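Local coordinates for protein Sec-alkylsulfatase (Pseudomonas sp., PDB 4AXH) that hydrolyses secondary alkyl sulfates enantioselectively with strict inversion of configuration, using a zinc-dependent site to release (S)-configured alcohols and sulfate, at residues A109-I114 and H355-W360; G116-M121 and Q126-D131; R57-A62 and K410-S415. All blocks are in the same frame, centred on the assembly; numbering follows the deposited sequence. Where two conformers were deposited one is given.

Contact 1. Residues A109-I114 and H355-W360; sequences AQLNNI and HNWPVW. With ZN (zinc ion), chain C.
Asn356 and Trp357 meet Leu111 and Asn112 just beyond a zinc ligand of the metallo-beta-lactamase fold, where the end of helix 103-111 and the turn after it back onto the active-site loop. His355, first in the loop, faces the metal and not the helix: its NE2 lies 2.0 Å from the zinc ion, whose coordination is completed by Asp183, His184, Asp310 and a water. At Asn356 the side chain swings toward the helix end. Its ND2 lies 2.7 Å from Asn112 OD1, with the two amide planes 28° apart; the other end of the Asn112 amide, ND2, donates to Gly248 O and Asp246 OD2, which fixes its rotation. Trp357 then carries the apolar part of the contact. Its chi1 of 48° sets CG between the backbone N and the carbonyl carbon, turning the six-membered half of the indole to the helix. Asn356 CB covers one face of that ring, 3.5 Å above its plane, and Leu111 covers the opposite face near the rim. Leu111 CB is 3.5 Å from Trp357 CH2, its CD1 reaches Trp357 CZ2 at 3.7 Å, and Asn112 OD1 approaches the ring edge, 3.4 Å from Trp357 CZ3.

Contact 2. Residues G116-M121 and Q126-D131; sequences GLFEVM and QVRGLD
A beta hairpin, strand 116-119 turning back into strand 124-128, brings Phe118 against Arg128 and pairs the two backbones. The strands run antiparallel at 146°, their axes 4.9 Å apart at closest approach. Gly116 and Arg128 form one hydrogen-bonded pair: Gly116 N donates to Arg128 O at 2.8 Å, and Arg128 N returns the bond to Gly116 O, both nearly straight. Phe118 and Gln126 form the other, with Phe118 N to Gln126 O and Gln126 N to Phe118 O both 2.9 Å but more bent. Between them Leu117 and Val127 make a non-hydrogen-bonded pair, their CA atoms making CA-H...O contacts, Val127 CA to Gly116 O and Leu117 CA to Gln126 O. Within the metallo-beta-lactamase fold these strands belong to the eight-stranded sheet, strand 67-70 lying on one side of the hairpin and strand 135-138 on the other. Leu117 and Val127 point to the face covered by helix 153-164, and Leu117 CD1 meets Val127 CG2 at 3.9 Å. Gln126, on the face of Phe118 and Arg128, touches strand 350-352 of the second sheet, as does Val120, where the chain turns a corner. Val120 and Met121 both face Leu124, a classic beta bulge. The Phe118 face also holds a cation-pi stack. Arg128 bends at chi3 (-67°), folding its guanidinium back flat over the Phe118 ring, planes 14° apart; Arg128 CZ stands 3.8 Å from the ring centroid. Arg128 NH2 lies over the ring 3.6 Å from Phe118 CE2, and Gln126 O sits at the ring edge, in its plane, 3.6 Å from Phe118 CD1.

Contact 3. Residues R57-A62 and K410-S415; sequences REEFEA and KWYLRS
Glu59, in the first turn of helix 58-64, and Trp411, in the 3-10 segment 411-413, hold the closest pair of CA atoms, 8.2 Å apart, a separation at which side chains and not main chains must make the contact. Glu59 does the bridging. Its CG lies anti to the carbonyl carbon (chi1 -63°) and the chain beyond runs extended, which carries the carboxylate across the gap. There the two oxygens divide between neighbouring residues: Glu59 OE1 is 3.5 Å from Trp411 CB, and Glu59 OE2 is equally far from Tyr412 CB. The carboxylate carbon follows, Glu59 CD lying 3.8 Å from Trp411 CB. Against the indole the carboxylate plane is inclined by 23°, against the phenol by 38°; Glu59 OE2 comes in at the edge of the Tyr412 ring, near its plane, 4.0 Å from Tyr412 CD2. The contact joins the N-terminal region to the loop between helices 393-400 and 420-431, in the alkyl sulfatase dimerisation region. Both aromatic ends are held from outside: the Trp411 indole takes a cation-pi contact from Arg107 and meets Phe54 edge-to-face, while Tyr412 OH is hydrogen-bonded to Asp371, which also forms a salt bridge with Lys410. The buried carboxylate looks to Arg107, a long and weak ion pair through OE1, and to Trp357 NE1, a weak hydrogen bond to OE2. A positive charge and an N-H so placed would probably favour the ionised form of Glu59; its oxygens come closest to the 410-415 segment at the CB atoms of Trp411 and Tyr412, so that segment supplies no hydrogen bond to the charge.

Overall arrangement
The touching residues of contacts 1 and 2 are all buried; in contact 3 Glu59 and Trp411 are buried and Tyr412 is partly exposed, with Arg57, Glu58 and Glu61 exposed on or beside its helix. Along the chain they nest: contact 2 inside the loop closed by contact 1, and contact 1 inside that of contact 3. Contact 1 stands between the others, its centre about 8 Å from that of contact 3 and 10 Å from that of contact 2. Leu111 packs on helix 58-64, and Arg128 of the hairpin reaches Trp357 and Pro358. Their chemistry differs accordingly: backbone pairing and cation-pi stacking in the sheet, apolar and amide contacts behind the zinc ligand, and a carboxylate against methylenes in contact 3.

Contact 1. Residues A109-I114 and H355-W360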
loop_
_atom_site.group_PDB
_atom_site.type_symbol
_atom_site.label_atom_id
_atom_site.label_comp_id
_atom_site.label_asym_id
_atom_site.label_seq_id
_atom_site.Cartn_x
_atom_site.Cartn_y
_atom_site.Cartn_z
ATOM N N ALA A 109 -28.792 -10.804 1.668
ATOM C CA ALA A 109 -29.756 -9.771 1.304
ATOM C C ALA A 109 -30.969 -9.857 2.215
ATOM O O ALA A 109 -31.369 -8.846 2.774
ATOM C CB ALA A 109 -30.173 -9.926 -0.159
ATOM N N GLN A 110 -31.484 -11.080 2.435
ATOM C CA GLN A 110 -32.643 -11.381 3.284
ATOM C C GLN A 110 -32.398 -11.060 4.720
ATOM O O GLN A 110 -33.314 -10.589 5.387
ATOM C CB GLN A 110 -33.080 -12.847 3.167
ATOM C CG GLN A 110 -33.751 -13.197 1.846
ATOM C CD GLN A 110 -34.230 -14.616 1.891
ATOM O OE1 GLN A 110 -33.444 -15.562 1.836
ATOM N NE2 GLN A 110 -35.523 -14.786 2.068
ATOM N N LEU A 111 -31.184 -11.337 5.210
ATOM C CA LEU A 111 -30.806 -11.068 6.587
ATOM C C LEU A 111 -30.768 -9.563 6.824
ATOM O O LEU A 111 -31.324 -9.072 7.799
ATOM C CB LEU A 111 -29.448 -11.722 6.898
ATOM C CG LEU A 111 -29.448 -13.243 7.184
ATOM C CD1 LEU A 111 -28.082 -13.852 6.949
ATOM C CD2 LEU A 111 -29.864 -13.531 8.576
ATOM N N ASN A 112 -30.182 -8.828 5.882
ATOM C CA ASN A 112 -30.020 -7.371 5.914
ATOM C C ASN A 112 -31.343 -6.607 5.812
ATOM O O ASN A 112 -31.356 -5.380 5.952
ATOM C CB ASN A 112 -28.993 -6.920 4.845
ATOM C CG ASN A 112 -27.559 -7.202 5.220
ATOM O OD1 ASN A 112 -27.199 -7.197 6.394
ATOM N ND2 ASN A 112 -26.696 -7.431 4.231
ATOM N N ASN A 113 -32.446 -7.338 5.582
ATOM C CA ASN A 113 -33.811 -6.826 5.503
ATOM C C ASN A 113 -34.437 -6.789 6.883
ATOM O O ASN A 113 -35.418 -6.063 7.085
ATOM C CB ASN A 113 -34.667 -7.677 4.585
ATOM C CG ASN A 113 -34.459 -7.468 3.128
ATOM O OD1 ASN A 113 -34.118 -8.384 2.398
ATOM N ND2 ASN A 113 -34.816 -6.325 2.642
ATOM N N ILE A 114 -33.885 -7.577 7.840
ATOM C CA ILE A 114 -34.374 -7.613 9.224
ATOM C C ILE A 114 -34.002 -6.293 9.893
ATOM O O ILE A 114 -32.923 -6.166 10.480
ATOM C CB ILE A 114 -34.019 -8.924 10.012
ATOM C CG1 ILE A 114 -34.643 -10.159 9.314
ATOM C CG2 ILE A 114 -34.548 -8.867 11.456
ATOM C CD1 ILE A 114 -33.711 -11.330 9.082
ATOM N N HIS A 355 -22.548 -3.012 12.270
ATOM C CA HIS A 355 -23.106 -3.461 11.017
ATOM C C HIS A 355 -23.600 -4.828 11.340
ATOM O O HIS A 355 -22.896 -5.566 12.031
ATOM C CB HIS A 355 -22.063 -3.545 9.899
ATOM C CG HIS A 355 -21.653 -2.220 9.375
ATOM N ND1 HIS A 355 -22.528 -1.432 8.681
ATOM C CD2 HIS A 355 -20.471 -1.582 9.488
ATOM C CE1 HIS A 355 -21.854 -0.341 8.382
ATOM N NE2 HIS A 355 -20.607 -0.391 8.848
ATOM N N ASN A 356 -24.820 -5.170 10.883
ATOM C CA ASN A 356 -25.444 -6.493 11.044
ATOM C C ASN A 356 -25.856 -6.939 12.449
ATOM O O ASN A 356 -25.808 -6.165 13.396
ATOM C CB ASN A 356 -24.657 -7.585 10.332
ATOM C CG ASN A 356 -24.157 -7.179 8.978
ATOM O OD1 ASN A 356 -22.978 -6.894 8.805
ATOM N ND2 ASN A 356 -25.034 -7.165 7.992
ATOM N N TRP A 357 -26.270 -8.200 12.551
ATOM C CA TRP A 357 -26.870 -8.863 13.704
ATOM C C TRP A 357 -25.874 -9.328 14.766
ATOM O O TRP A 357 -24.694 -9.591 14.450
ATOM C CB TRP A 357 -27.755 -10.057 13.233
ATOM C CG TRP A 357 -27.057 -10.926 12.252
ATOM C CD1 TRP A 357 -26.225 -11.963 12.514
ATOM C CD2 TRP A 357 -26.946 -10.665 10.849
ATOM N NE1 TRP A 357 -25.667 -12.423 11.344
ATOM C CE2 TRP A 357 -26.078 -11.637 10.309
ATOM C CE3 TRP A 357 -27.496 -9.686 9.988
ATOM C CZ2 TRP A 357 -25.775 -11.693 8.934
ATOM C CZ3 TRP A 357 -27.164 -9.714 8.639
ATOM C CH2 TRP A 357 -26.323 -10.712 8.120
ATOM N N PRO A 358 -26.368 -9.569 16.013
ATOM C CA PRO A 358 -25.480 -10.064 17.067
ATOM C C PRO A 358 -25.253 -11.579 17.035
ATOM O O PRO A 358 -26.045 -12.289 16.470
ATOM C CB PRO A 358 -26.249 -9.681 18.357
ATOM C CG PRO A 358 -27.411 -8.839 17.931
ATOM C CD PRO A 358 -27.710 -9.307 16.562
ATOM N N VAL A 359 -24.181 -12.088 17.641
ATOM C CA VAL A 359 -23.982 -13.529 17.775
ATOM C C VAL A 359 -24.140 -13.864 19.260
ATOM O O VAL A 359 -23.497 -13.235 20.075
ATOM C CB VAL A 359 -22.714 -14.123 17.089
ATOM C CG1 VAL A 359 -21.435 -13.511 17.622
ATOM C CG2 VAL A 359 -22.677 -15.653 17.204
ATOM N N TRP A 360 -25.048 -14.781 19.610
ATOM C CA TRP A 360 -25.374 -15.116 21.012
ATOM C C TRP A 360 -24.692 -16.370 21.542
ATOM O O TRP A 360 -24.497 -17.323 20.791
ATOM C CB TRP A 360 -26.898 -15.280 21.221
ATOM C CG TRP A 360 -27.775 -14.351 20.432
ATOM C CD1 TRP A 360 -28.090 -14.461 19.113
ATOM C CD2 TRP A 360 -28.386 -13.135 20.886
ATOM N NE1 TRP A 360 -28.858 -13.396 18.715
ATOM C CE2 TRP A 360 -29.122 -12.608 19.805
ATOM C CE3 TRP A 360 -28.452 -12.474 22.138
ATOM C CZ2 TRP A 360 -29.858 -11.418 19.903
ATOM C CZ3 TRP A 360 -29.180 -11.295 22.234
ATOM C CH2 TRP A 360 -29.850 -10.767 21.122
HETATM ZN ZN ZN C . -19.302 1.020 9.311
HETATM O O HOH W 1 -17.679 1.875 8.267
#

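Contact 2. Residues G116-M121 and Q126-D131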
loop_
_atom_site.group_PDB
_atom_site.type_symbol
_atom_site.label_atom_id
_atom_site.label_comp_id
_atom_site.label_asym_id
_atom_site.label_seq_id
_atom_site.Cartn_x
_atom_site.Cartn_y
_atom_site.Cartn_z
ATOM N N GLY A 116 -35.150 -2.566 12.125
ATOM C CA GLY A 116 -35.938 -2.045 13.232
ATOM C C GLY A 116 -35.216 -1.871 14.548
ATOM O O GLY A 116 -33.994 -1.653 14.583
ATOM N N LEU A 117 -36.011 -1.904 15.648
ATOM C CA LEU A 117 -35.518 -1.754 17.017
ATOM C C LEU A 117 -35.461 -3.129 17.618
ATOM O O LEU A 117 -36.388 -3.904 17.431
ATOM C CB LEU A 117 -36.412 -0.793 17.854
ATOM C CG LEU A 117 -36.052 -0.635 19.348
ATOM C CD1 LEU A 117 -34.712 0.018 19.532
ATOM C CD2 LEU A 117 -37.169 0.060 20.121
ATOM N N PHE A 118 -34.364 -3.443 18.320
ATOM C CA PHE A 118 -34.152 -4.764 18.884
ATOM C C PHE A 118 -33.559 -4.710 20.265
ATOM O O PHE A 118 -32.548 -4.030 20.459
ATOM C CB PHE A 118 -33.148 -5.541 18.002
ATOM C CG PHE A 118 -33.459 -5.698 16.542
ATOM C CD1 PHE A 118 -33.107 -4.711 15.630
ATOM C CD2 PHE A 118 -34.017 -6.876 16.062
ATOM C CE1 PHE A 118 -33.378 -4.869 14.275
ATOM C CE2 PHE A 118 -34.300 -7.026 14.711
ATOM C CZ PHE A 118 -33.958 -6.031 13.820
ATOM N N GLU A 119 -34.085 -5.524 21.206
ATOM C CA GLU A 119 -33.489 -5.658 22.542
ATOM C C GLU A 119 -32.383 -6.714 22.471
ATOM O O GLU A 119 -32.577 -7.749 21.858
ATOM C CB GLU A 119 -34.545 -6.066 23.575
ATOM C CG GLU A 119 -34.117 -5.952 25.030
ATOM C CD GLU A 119 -35.221 -6.247 26.030
ATOM O OE1 GLU A 119 -35.933 -7.266 25.869
ATOM O OE2 GLU A 119 -35.365 -5.460 26.993
ATOM N N VAL A 120 -31.223 -6.431 23.049
ATOM C CA VAL A 120 -30.110 -7.369 23.122
ATOM C C VAL A 120 -30.191 -7.988 24.515
ATOM O O VAL A 120 -30.130 -9.202 24.680
ATOM C CB VAL A 120 -28.736 -6.698 22.868
ATOM C CG1 VAL A 120 -27.578 -7.693 23.047
ATOM C CG2 VAL A 120 -28.684 -6.035 21.491
ATOM N N MET A 121 -30.371 -7.134 25.502
ATOM C CA MET A 121 -30.508 -7.415 26.932
ATOM C C MET A 121 -31.365 -6.269 27.515
ATOM O O MET A 121 -31.397 -5.200 26.905
ATOM C CB MET A 121 -29.123 -7.357 27.596
ATOM C CG MET A 121 -28.271 -8.488 27.230
ATOM S SD MET A 121 -26.920 -8.640 28.341
ATOM C CE MET A 121 -26.336 -10.240 27.814
ATOM N N GLN A 126 -30.694 -1.869 20.032
ATOM C CA GLN A 126 -29.981 -1.607 18.813
ATOM C C GLN A 126 -30.966 -1.259 17.723
ATOM O O GLN A 126 -32.040 -1.869 17.638
ATOM C CB GLN A 126 -29.175 -2.853 18.446
ATOM C CG GLN A 126 -27.863 -2.574 17.743
ATOM C CD GLN A 126 -26.879 -3.715 17.904
ATOM O OE1 GLN A 126 -25.620 -3.365 18.063
ATOM N NE2 GLN A 126 -27.219 -4.903 17.798
ATOM N N VAL A 127 -30.619 -0.252 16.911
ATOM C CA VAL A 127 -31.397 0.136 15.747
ATOM C C VAL A 127 -30.543 -0.275 14.578
ATOM O O VAL A 127 -29.391 0.180 14.425
ATOM C CB VAL A 127 -31.810 1.630 15.679
ATOM C CG1 VAL A 127 -32.669 1.895 14.436
ATOM C CG2 VAL A 127 -32.561 2.061 16.940
ATOM N N ARG A 128 -31.097 -1.197 13.788
ATOM C CA ARG A 128 -30.451 -1.769 12.616
ATOM C C ARG A 128 -31.351 -1.604 11.409
ATOM O O ARG A 128 -32.573 -1.666 11.545
ATOM C CB ARG A 128 -30.213 -3.279 12.849
ATOM C CG ARG A 128 -29.472 -3.622 14.128
ATOM C CD ARG A 128 -28.674 -4.887 14.001
ATOM N NE ARG A 128 -29.513 -6.072 13.858
ATOM C CZ ARG A 128 -30.018 -6.773 14.869
ATOM N NH1 ARG A 128 -29.781 -6.413 16.131
ATOM N NH2 ARG A 128 -30.773 -7.819 14.635
ATOM N N GLY A 129 -30.750 -1.439 10.237
ATOM C CA GLY A 129 -31.497 -1.343 8.986
ATOM C C GLY A 129 -32.182 -0.030 8.674
ATOM O O GLY A 129 -33.003 0.048 7.755
ATOM N N LEU A 130 -31.866 1.018 9.425
ATOM C CA LEU A 130 -32.448 2.327 9.157
ATOM C C LEU A 130 -31.346 3.202 8.559
ATOM O O LEU A 130 -31.534 4.406 8.438
ATOM C CB LEU A 130 -33.024 2.921 10.459
ATOM C CG LEU A 130 -34.488 2.581 10.783
ATOM C CD1 LEU A 130 -34.617 1.222 11.405
ATOM C CD2 LEU A 130 -35.055 3.553 11.764
ATOM N N ASP A 131 -30.203 2.563 8.142
ATOM C CA ASP A 131 -28.967 3.202 7.659
ATOM C C ASP A 131 -27.943 2.102 7.302
ATOM O O ASP A 131 -28.028 0.999 7.869
ATOM C CB ASP A 131 -28.364 4.002 8.868
ATOM C CG ASP A 131 -27.171 4.912 8.620
ATOM O OD1 ASP A 131 -27.385 6.109 8.326
ATOM O OD2 ASP A 131 -26.030 4.459 8.829
#

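Contact 3. Residues R57-A62 and K410-S415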
loop_
_atom_site.group_PDB
_atom_site.type_symbol
_atom_site.label_atom_id
_atom_site.label_comp_id
_atom_site.label_asym_id
_atom_site.label_seq_id
_atom_site.Cartn_x
_atom_site.Cartn_y
_atom_site.Cartn_z
ATOM N N ARG A 57 -29.946 -22.007 9.777
ATOM C CA ARG A 57 -30.735 -20.779 9.850
ATOM C C ARG A 57 -30.389 -19.980 11.100
ATOM O O ARG A 57 -31.079 -19.037 11.430
ATOM C CB ARG A 57 -32.239 -21.088 9.773
ATOM C CG ARG A 57 -32.687 -21.689 8.453
ATOM C CD ARG A 57 -34.196 -21.741 8.393
ATOM N NE ARG A 57 -34.745 -20.390 8.335
ATOM C CZ ARG A 57 -34.993 -19.713 7.216
ATOM N NH1 ARG A 57 -34.807 -20.280 6.031
ATOM N NH2 ARG A 57 -35.473 -18.481 7.277
ATOM N N GLU A 58 -29.271 -20.333 11.765
ATOM C CA GLU A 58 -28.748 -19.668 12.968
ATOM C C GLU A 58 -28.722 -18.138 12.808
ATOM O O GLU A 58 -29.098 -17.441 13.743
ATOM C CB GLU A 58 -27.347 -20.183 13.285
ATOM C CG GLU A 58 -27.314 -21.339 14.269
ATOM C CD GLU A 58 -26.007 -21.476 15.034
ATOM O OE1 GLU A 58 -25.544 -20.464 15.614
ATOM O OE2 GLU A 58 -25.461 -22.603 15.081
ATOM N N GLU A 59 -28.315 -17.628 11.623
ATOM C CA GLU A 59 -28.251 -16.201 11.366
ATOM C C GLU A 59 -29.638 -15.557 11.326
ATOM O O GLU A 59 -29.795 -14.470 11.875
ATOM C CB GLU A 59 -27.386 -15.866 10.137
ATOM C CG GLU A 59 -25.928 -16.263 10.289
ATOM C CD GLU A 59 -24.934 -15.448 9.478
ATOM O OE1 GLU A 59 -25.194 -15.195 8.280
ATOM O OE2 GLU A 59 -23.865 -15.102 10.030
ATOM N N PHE A 60 -30.648 -16.239 10.710
ATOM C CA PHE A 60 -32.040 -15.783 10.675
ATOM C C PHE A 60 -32.607 -15.707 12.071
ATOM O O PHE A 60 -33.337 -14.766 12.358
ATOM C CB PHE A 60 -32.908 -16.684 9.817
ATOM C CG PHE A 60 -32.733 -16.396 8.352
ATOM C CD1 PHE A 60 -33.095 -15.154 7.816
ATOM C CD2 PHE A 60 -32.231 -17.363 7.500
ATOM C CE1 PHE A 60 -32.908 -14.878 6.475
ATOM C CE2 PHE A 60 -32.062 -17.092 6.157
ATOM C CZ PHE A 60 -32.399 -15.848 5.651
ATOM N N GLU A 61 -32.252 -16.669 12.949
ATOM C CA GLU A 61 -32.682 -16.691 14.340
ATOM C C GLU A 61 -32.007 -15.543 15.079
ATOM O O GLU A 61 -32.666 -14.868 15.858
ATOM C CB GLU A 61 -32.369 -18.044 15.018
ATOM C CG GLU A 61 -33.205 -18.298 16.271
ATOM C CD GLU A 61 -32.553 -19.127 17.369
ATOM O OE1 GLU A 61 -32.416 -20.361 17.189
ATOM O OE2 GLU A 61 -32.202 -18.543 18.423
ATOM N N ALA A 62 -30.699 -15.321 14.830
ATOM C CA ALA A 62 -29.942 -14.250 15.491
ATOM C C ALA A 62 -30.364 -12.834 15.014
ATOM O O ALA A 62 -30.245 -11.884 15.753
ATOM C CB ALA A 62 -28.480 -14.455 15.289
ATOM N N LYS A 410 -18.606 -21.446 7.004
ATOM C CA LYS A 410 -19.218 -20.372 7.800
ATOM C C LYS A 410 -19.849 -19.260 6.940
ATOM O O LYS A 410 -19.188 -18.703 6.053
ATOM C CB LYS A 410 -18.207 -19.764 8.792
ATOM C CG LYS A 410 -17.445 -20.785 9.649
ATOM C CD LYS A 410 -18.355 -21.793 10.403
ATOM C CE LYS A 410 -17.558 -22.853 11.108
ATOM N NZ LYS A 410 -17.041 -22.390 12.412
ATOM N N TRP A 411 -21.140 -18.946 7.199
ATOM C CA TRP A 411 -21.895 -17.920 6.475
ATOM C C TRP A 411 -21.265 -16.526 6.688
ATOM O O TRP A 411 -21.190 -15.718 5.775
ATOM C CB TRP A 411 -23.372 -17.888 6.958
ATOM C CG TRP A 411 -24.317 -18.899 6.363
ATOM C CD1 TRP A 411 -25.081 -19.814 7.043
ATOM C CD2 TRP A 411 -24.669 -19.031 4.977
ATOM N NE1 TRP A 411 -25.862 -20.525 6.159
ATOM C CE2 TRP A 411 -25.598 -20.093 4.882
ATOM C CE3 TRP A 411 -24.250 -18.385 3.797
ATOM C CZ2 TRP A 411 -26.141 -20.495 3.670
ATOM C CZ3 TRP A 411 -24.777 -18.799 2.590
ATOM C CH2 TRP A 411 -25.716 -19.844 2.535
ATOM N N TYR A 412 -20.817 -16.257 7.903
ATOM C CA TYR A 412 -20.245 -14.995 8.326
ATOM C C TYR A 412 -18.805 -14.714 7.856
ATOM O O TYR A 412 -18.223 -13.677 8.210
ATOM C CB TYR A 412 -20.375 -14.889 9.852
ATOM C CG TYR A 412 -19.747 -16.014 10.657
ATOM C CD1 TYR A 412 -18.411 -15.970 11.029
ATOM C CD2 TYR A 412 -20.511 -17.064 11.123
ATOM C CE1 TYR A 412 -17.848 -16.965 11.815
ATOM C CE2 TYR A 412 -19.963 -18.060 11.919
ATOM C CZ TYR A 412 -18.634 -18.003 12.268
ATOM O OH TYR A 412 -18.119 -19.010 13.040
ATOM N N LEU A 413 -18.225 -15.626 7.065
ATOM C CA LEU A 413 -16.866 -15.522 6.524
ATOM C C LEU A 413 -16.867 -15.434 5.009
ATOM O O LEU A 413 -15.801 -15.280 4.420
ATOM C CB LEU A 413 -16.061 -16.746 6.989
ATOM C CG LEU A 413 -15.082 -16.609 8.161
ATOM C CD1 LEU A 413 -15.498 -15.547 9.207
ATOM C CD2 LEU A 413 -14.878 -17.907 8.776
ATOM N N ARG A 414 -18.058 -15.494 4.370
ATOM C CA ARG A 414 -18.228 -15.408 2.914
ATOM C C ARG A 414 -17.824 -14.041 2.362
ATOM O O ARG A 414 -17.868 -13.006 3.062
ATOM C CB ARG A 414 -19.683 -15.735 2.483
ATOM C CG ARG A 414 -20.328 -17.040 3.026
ATOM C CD ARG A 414 -19.607 -18.301 2.612
ATOM N NE ARG A 414 -19.511 -18.375 1.157
ATOM C CZ ARG A 414 -18.725 -19.201 0.491
ATOM N NH1 ARG A 414 -17.912 -20.030 1.142
ATOM N NH2 ARG A 414 -18.722 -19.192 -0.835
ATOM N N SER A 415 -17.484 -14.033 1.063
ATOM C CA SER A 415 -17.058 -12.847 0.313
ATOM C C SER A 415 -18.223 -11.940 -0.147
ATOM O O SER A 415 -18.433 -11.757 -1.336
ATOM C CB SER A 415 -16.182 -13.275 -0.849
ATOM O OG SER A 415 -15.048 -13.937 -0.320
#